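Glyoxalase family protein (Bacillus cereus, PDB 1ZSW) is of unknown function but binds a zinc ion and belongs to the glyoxalase/bleomycin resistance/dioxygenase (VOC) superfamily, consistent with a metal-dependent enzyme. Local coordinates at residues 57-62 against 67-72; 186-189 against 193-196; 313-318 against 327-332. One frame throughout, in Å; residues are numbered along the deposited sequence. Where two conformers were deposited one is given.

Contact 1: residues 57-62 against 67-72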
# COMPACT_ATOMS: atom_id res chain seq x y z
N VAL A 57 8.38 3.40 -10.72
CA VAL A 57 9.28 4.35 -10.05
C VAL A 57 10.57 3.68 -9.62
O VAL A 57 11.54 4.37 -9.33
CB VAL A 57 8.61 5.12 -8.88
CG1 VAL A 57 7.50 6.01 -9.43
CG2 VAL A 57 7.99 4.16 -7.83
N LYS A 58 10.58 2.35 -9.52
CA LYS A 58 11.80 1.64 -9.14
C LYS A 58 11.76 0.20 -9.59
O LYS A 58 10.76 -0.52 -9.40
CB LYS A 58 12.06 1.71 -7.62
CG LYS A 58 13.56 1.61 -7.25
CD LYS A 58 14.03 3.01 -6.78
CE LYS A 58 15.50 3.30 -7.04
NZ LYS A 58 15.71 4.78 -7.23
N MET A 59 12.84 -0.21 -10.23
CA MET A 59 13.03 -1.57 -10.66
C MET A 59 14.24 -2.02 -9.88
O MET A 59 15.36 -1.57 -10.18
CB MET A 59 13.28 -1.64 -12.16
CG MET A 59 13.62 -3.00 -12.67
SD MET A 59 13.52 -3.09 -14.48
CE MET A 59 14.72 -1.86 -14.97
N THR A 60 14.03 -2.88 -8.90
CA THR A 60 15.15 -3.34 -8.03
C THR A 60 14.98 -4.80 -7.68
O THR A 60 14.29 -5.55 -8.42
CB THR A 60 15.32 -2.37 -6.82
OG1 THR A 60 16.53 -2.66 -6.08
CG2 THR A 60 14.13 -2.43 -5.89
N VAL A 61 15.64 -5.24 -6.60
CA VAL A 61 15.55 -6.62 -6.10
C VAL A 61 15.17 -6.60 -4.64
O VAL A 61 15.32 -5.57 -3.96
CB VAL A 61 16.85 -7.43 -6.33
CG1 VAL A 61 17.15 -7.60 -7.84
CG2 VAL A 61 18.05 -6.84 -5.55
N ASN A 62 14.60 -7.71 -4.17
CA ASN A 62 14.25 -7.91 -2.77
C ASN A 62 15.54 -7.82 -1.99
O ASN A 62 16.48 -8.57 -2.26
CB ASN A 62 13.59 -9.27 -2.61
CG ASN A 62 13.15 -9.59 -1.17
OD1 ASN A 62 13.55 -8.93 -0.22
ND2 ASN A 62 12.32 -10.62 -1.02
N SER A 67 17.83 -12.35 -5.63
CA SER A 67 17.48 -13.13 -6.82
C SER A 67 16.06 -12.81 -7.35
O SER A 67 15.67 -13.25 -8.45
CB SER A 67 17.59 -14.63 -6.54
OG SER A 67 16.54 -15.08 -5.71
N MET A 68 15.32 -12.03 -6.57
CA MET A 68 13.92 -11.77 -6.83
C MET A 68 13.71 -10.32 -7.21
O MET A 68 14.13 -9.45 -6.47
CB MET A 68 13.19 -12.06 -5.51
CG MET A 68 11.74 -11.82 -5.49
SD MET A 68 11.11 -12.25 -3.86
CE MET A 68 11.74 -13.92 -3.55
N TYR A 69 13.03 -10.04 -8.35
CA TYR A 69 12.66 -8.66 -8.68
C TYR A 69 11.72 -8.09 -7.64
O TYR A 69 10.87 -8.80 -7.08
CB TYR A 69 11.94 -8.58 -10.03
CG TYR A 69 12.79 -8.37 -11.29
CD1 TYR A 69 12.74 -9.29 -12.34
CD2 TYR A 69 13.60 -7.25 -11.44
CE1 TYR A 69 13.48 -9.09 -13.51
CE2 TYR A 69 14.36 -7.05 -12.60
CZ TYR A 69 14.27 -7.96 -13.63
OH TYR A 69 15.02 -7.76 -14.78
N HIS A 70 11.88 -6.80 -7.39
CA HIS A 70 10.97 -6.01 -6.60
C HIS A 70 10.67 -4.75 -7.43
O HIS A 70 11.54 -3.93 -7.70
CB HIS A 70 11.57 -5.68 -5.21
CG HIS A 70 10.60 -5.11 -4.24
ND1 HIS A 70 10.99 -4.52 -3.05
CD2 HIS A 70 9.25 -4.99 -4.29
CE1 HIS A 70 9.92 -4.11 -2.39
NE2 HIS A 70 8.85 -4.37 -3.12
N LEU A 71 9.42 -4.62 -7.88
CA LEU A 71 9.03 -3.51 -8.75
C LEU A 71 8.06 -2.56 -8.03
O LEU A 71 7.11 -3.02 -7.36
CB LEU A 71 8.33 -4.07 -10.01
CG LEU A 71 8.98 -5.25 -10.74
CD1 LEU A 71 8.15 -5.52 -11.94
CD2 LEU A 71 10.42 -4.91 -11.16
N PHE A 72 8.34 -1.25 -8.05
CA PHE A 72 7.42 -0.28 -7.43
C PHE A 72 6.78 0.52 -8.56
O PHE A 72 7.44 0.84 -9.58
CB PHE A 72 8.11 0.77 -6.52
CG PHE A 72 8.65 0.24 -5.21
CD1 PHE A 72 9.84 -0.48 -5.17
CD2 PHE A 72 8.01 0.56 -4.00
CE1 PHE A 72 10.37 -0.93 -3.96
CE2 PHE A 72 8.53 0.12 -2.77
CZ PHE A 72 9.71 -0.63 -2.75
O HOH W 1 13.67 -4.14 -2.30

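Contact 2: residues 186-189 against 193-196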
# COMPACT_ATOMS: atom_id res chain seq x y z
N LEU A 186 -8.96 -5.07 5.21
CA LEU A 186 -8.38 -6.17 6.03
C LEU A 186 -9.54 -7.12 6.35
O LEU A 186 -10.58 -6.65 6.81
CB LEU A 186 -7.79 -5.62 7.34
CG LEU A 186 -6.77 -4.48 7.21
CD1 LEU A 186 -6.18 -4.07 8.53
CD2 LEU A 186 -5.64 -4.88 6.24
N THR A 187 -9.34 -8.41 6.12
CA THR A 187 -10.39 -9.42 6.45
C THR A 187 -9.81 -10.23 7.61
O THR A 187 -8.69 -10.74 7.52
CB THR A 187 -10.68 -10.30 5.22
OG1 THR A 187 -11.20 -9.47 4.15
CG2 THR A 187 -11.78 -11.35 5.54
N VAL A 188 -10.55 -10.32 8.71
CA VAL A 188 -10.01 -10.92 9.91
C VAL A 188 -11.01 -11.83 10.64
O VAL A 188 -12.22 -11.67 10.45
CB VAL A 188 -9.53 -9.83 10.94
CG1 VAL A 188 -8.34 -9.04 10.35
CG2 VAL A 188 -10.67 -8.86 11.32
N ARG A 189 -10.51 -12.74 11.46
CA ARG A 189 -11.39 -13.54 12.36
C ARG A 189 -11.91 -12.73 13.53
O ARG A 189 -13.07 -12.91 13.97
CB ARG A 189 -10.64 -14.75 12.91
CG ARG A 189 -10.27 -15.78 11.85
CD ARG A 189 -11.32 -16.94 11.76
NE ARG A 189 -10.87 -17.99 10.83
CZ ARG A 189 -9.67 -18.56 10.89
NH1 ARG A 189 -8.83 -18.23 11.86
NH2 ARG A 189 -9.30 -19.45 10.00
N LYS A 193 -10.29 -7.26 17.96
CA LYS A 193 -8.85 -7.18 18.24
C LYS A 193 -8.20 -6.23 17.26
O LYS A 193 -7.33 -5.43 17.65
CB LYS A 193 -8.23 -8.59 18.19
CG LYS A 193 -8.78 -9.54 19.28
CD LYS A 193 -7.82 -10.70 19.52
CE LYS A 193 -7.78 -11.12 21.00
NZ LYS A 193 -7.01 -10.14 21.85
N MET A 194 -8.60 -6.27 15.99
CA MET A 194 -8.02 -5.36 15.00
C MET A 194 -8.41 -3.92 15.30
O MET A 194 -7.57 -3.00 15.25
CB MET A 194 -8.43 -5.76 13.56
CG MET A 194 -7.92 -4.79 12.47
SD MET A 194 -6.12 -4.66 12.40
CE MET A 194 -5.79 -6.21 11.66
N ALA A 195 -9.69 -3.71 15.64
CA ALA A 195 -10.17 -2.39 16.01
C ALA A 195 -9.39 -1.81 17.17
O ALA A 195 -9.03 -0.64 17.12
CB ALA A 195 -11.67 -2.45 16.36
N SER A 196 -9.13 -2.62 18.22
CA SER A 196 -8.37 -2.18 19.37
C SER A 196 -6.96 -1.76 18.99
O SER A 196 -6.45 -0.74 19.42
CB SER A 196 -8.31 -3.31 20.41
OG SER A 196 -7.52 -2.92 21.54

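Contact 3: residues 313-318 against 327-332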
# COMPACT_ATOMS: atom_id res chain seq x y z
N GLU A 313 13.98 3.35 -14.76
CA GLU A 313 14.42 2.96 -16.09
C GLU A 313 15.47 1.86 -16.12
O GLU A 313 15.50 1.04 -17.05
CB GLU A 313 14.93 4.19 -16.84
CG GLU A 313 13.84 5.22 -17.10
CD GLU A 313 14.32 6.38 -17.93
OE1 GLU A 313 15.49 6.34 -18.40
OE2 GLU A 313 13.53 7.33 -18.11
N LYS A 314 16.35 1.83 -15.12
CA LYS A 314 17.33 0.76 -15.04
C LYS A 314 17.27 0.05 -13.70
O LYS A 314 16.49 0.44 -12.83
CB LYS A 314 18.75 1.25 -15.36
CG LYS A 314 19.27 2.38 -14.50
CD LYS A 314 20.39 3.12 -15.24
CE LYS A 314 21.41 3.75 -14.28
NZ LYS A 314 20.80 4.70 -13.28
N LEU A 315 18.08 -0.99 -13.55
CA LEU A 315 18.09 -1.80 -12.35
C LEU A 315 18.85 -1.10 -11.25
O LEU A 315 20.08 -0.99 -11.33
CB LEU A 315 18.70 -3.16 -12.61
CG LEU A 315 18.73 -4.13 -11.42
CD1 LEU A 315 17.31 -4.57 -11.05
CD2 LEU A 315 19.58 -5.34 -11.76
N ASP A 316 18.11 -0.61 -10.26
CA ASP A 316 18.70 0.12 -9.15
C ASP A 316 18.95 -0.81 -7.98
O ASP A 316 18.16 -1.72 -7.71
CB ASP A 316 17.79 1.26 -8.71
CG ASP A 316 17.71 2.38 -9.75
OD1 ASP A 316 18.68 2.55 -10.54
OD2 ASP A 316 16.68 3.09 -9.79
N LEU A 317 20.07 -0.58 -7.30
CA LEU A 317 20.44 -1.41 -6.17
C LEU A 317 20.81 -0.53 -5.00
O LEU A 317 21.32 0.58 -5.19
CB LEU A 317 21.61 -2.33 -6.51
CG LEU A 317 21.38 -3.35 -7.62
CD1 LEU A 317 22.69 -3.97 -8.04
CD2 LEU A 317 20.34 -4.41 -7.19
N PRO A 318 20.53 -1.01 -3.78
CA PRO A 318 20.98 -0.33 -2.58
C PRO A 318 22.51 -0.45 -2.58
O PRO A 318 23.03 -1.42 -3.13
CB PRO A 318 20.34 -1.15 -1.44
CG PRO A 318 20.10 -2.52 -2.05
CD PRO A 318 19.79 -2.26 -3.49
N GLU A 327 26.73 -10.45 -10.58
CA GLU A 327 26.03 -11.68 -10.22
C GLU A 327 24.52 -11.49 -10.30
O GLU A 327 23.82 -12.29 -10.92
CB GLU A 327 26.44 -12.14 -8.82
CG GLU A 327 25.54 -13.22 -8.17
CD GLU A 327 25.76 -14.63 -8.73
OE1 GLU A 327 26.58 -14.80 -9.67
OE2 GLU A 327 25.11 -15.58 -8.22
N ILE A 328 24.03 -10.42 -9.65
CA ILE A 328 22.59 -10.13 -9.60
C ILE A 328 22.01 -9.97 -11.01
O ILE A 328 21.01 -10.61 -11.36
CB ILE A 328 22.31 -8.88 -8.70
CG1 ILE A 328 22.60 -9.22 -7.23
CG2 ILE A 328 20.86 -8.38 -8.84
CD1 ILE A 328 22.71 -8.00 -6.30
N GLU A 329 22.68 -9.15 -11.83
CA GLU A 329 22.23 -8.89 -13.20
C GLU A 329 22.21 -10.15 -14.05
O GLU A 329 21.28 -10.35 -14.83
CB GLU A 329 23.08 -7.80 -13.87
CG GLU A 329 22.79 -6.39 -13.35
CD GLU A 329 23.40 -5.28 -14.20
OE1 GLU A 329 24.36 -5.54 -14.96
OE2 GLU A 329 22.93 -4.13 -14.11
N ALA A 330 23.23 -10.98 -13.89
CA ALA A 330 23.35 -12.23 -14.64
C ALA A 330 22.19 -13.20 -14.38
O ALA A 330 21.79 -13.95 -15.28
CB ALA A 330 24.69 -12.90 -14.35
N ASN A 331 21.64 -13.17 -13.16
CA ASN A 331 20.55 -14.07 -12.77
C ASN A 331 19.14 -13.52 -13.07
O ASN A 331 18.14 -14.21 -12.83
CB ASN A 331 20.66 -14.43 -11.29
CG ASN A 331 19.86 -15.68 -10.93
OD1 ASN A 331 20.24 -16.80 -11.30
ND2 ASN A 331 18.76 -15.50 -10.20
N LEU A 332 19.04 -12.32 -13.63
CA LEU A 332 17.73 -11.72 -13.91
C LEU A 332 17.43 -11.60 -15.40
O LEU A 332 18.28 -11.17 -16.18
CB LEU A 332 17.62 -10.34 -13.27
CG LEU A 332 17.77 -10.25 -11.75
CD1 LEU A 332 18.17 -8.83 -11.36
CD2 LEU A 332 16.51 -10.68 -11.02

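Contact 1: residues 57-62 against 67-72
The antiparallel hairpin of strands 55-62 and 69-74, at the outer edge of the zinc-bearing sheet, meets here from Val57-Phe72 to Asn62-Met68. A classic beta bulge starts it: Val57 and Lys58 both face Phe72, whose O takes a bond from Val57 N at 3.0 Å and a weak, longer one from Lys58 N. Phe72 N returns a nearly straight bond (173°) to Lys58 O, in the carbonyl plane. Thr60 and His70 exchange two bonds, and His70 N, 2.9 Å from Thr60 O, lies well above that carbonyl's plane. Asn62 N closes the ladder on Met68 O at 2.9 Å. Beyond it the two side chains run alongside; Asn62 OD1 accepts a bond from Asp64 N, and Asn62 ND2 points a weak one at Met68 SD (3.5 Å). On one face, Met59 CG lies alongside both Leu71 CD2 (4.0 Å) and Tyr69 CE2, its sulfur obliquely placed in a Met-aromatic contact. On the other, a water in the His70 ring plane links ND1 to Val61 O. With NE2 bonded to Ser85, both ring nitrogens have partners, which probably fixes the ring's rotation; the side chain lies about 6 Å from the zinc.

Contact 2: residues 186-189 against 193-196
Met194 and Leu186 meet at about a right angle, the methionine reaching from its helix across the leucine side chain. Its terminal methyl does most of the touching: Met194 CE lies 3.8 Å from Leu186 CD1, and Met194 SD follows at 3.9 Å from the same methyl. Val188 is crossed in the same way, its CG1 coming within 4.0 Å of Met194 CE. The thioether end therefore reaches two residues on one face of the strand, Leu186 and Val188, which lie two apart and both direct their CB atoms toward the helix.

Met194 gets there by folding. Its CG stands opposite the backbone N (chi1 177°), and then the chain bends twice, at chi2 (61°) and again at chi3 (74°), which brings CE against Leu186 CD1 and Val188 CG1. In Val188, CG1 is the branch placed opposite the carbonyl carbon, and this is the methyl that meets the methionine.

The contact joins strand 180-188 to helix 191-201, the first strand and the helix of a beta-alpha-beta-beta-beta unit, the repeat of the VOC fold. After a short connection the helix lies against the face of the strand that carries Leu186 and Val188. Nothing polar passes between the two segments; the meeting is wholly apolar and its three touching residues are buried. Phe293 of strand 292-300 touches both Leu186 and Met194, and Val229 of strand 227-231 packs against Val188 and Met194. Phe293 directly precedes the zinc ligand Glu294 in sequence, while the side chain of Leu186 remains about 14 Å from the metal.

Contact 3: residues 313-318 against 327-332
Leu315 CD2 is the methyl on which most of this contact turns. It lies 3.7 Å from Glu329 CG and 3.8 Å from Leu332 CD1, with Ile328 CG2 a looser neighbour at 4.4 Å. The leucine and the glutamate slide past each other in opposite directions, and it is the aliphatic part of Glu329 that meets the methyl; Leu332, by contrast, crosses Leu315 at about a right angle. With its CG set opposite the backbone N (chi1 -178°), Leu315 extends toward the helix and brings CD2 among these three residues. Two residues along, Leu317 CD2 comes to 4.3 Å from Ile328 CG2, a second and lighter touch.

The segment 313-318 has no regular structure of its own: it belongs to the long excursion between strand 292-300 and helix 325-330, and the helix, close to the end of the chain, folds back over it. Ile328, Glu329 and Leu332 come from the last turn of that helix and the residues just after it.

Further out, Arg325 ties the two sides together, since its NH1 makes a salt bridge with Glu329 OE2 and also bonds to Leu315 O. The carboxylate is thereby held while its CG packs on the leucine. Beneath, Val61 of strand 55-62 is touched by Leu317, Ile328 and Leu332.

Overall arrangement
Contacts 1 and 2 are buried, whereas contact 3 is partly buried, with the exposed Glu329 at its border. They differ in chemistry: contact 1 is a ladder of backbone bonds between neighbouring strands, while contacts 2 and 3 join side chains through methyl and methylene groups. Contacts 1 and 3 adjoin, their centres about 9 Å apart: segment 313-318 runs beside outer strand 55-62, where Asp316 N bonds to Met59 O and Asp316 O probably accepts from Thr60 OG1. Contact 2 stands apart, its centre about 30 Å from that of contact 1, on the opposite side of the chain's centre and in the second VOC unit. Contact 1 lies nearest the zinc.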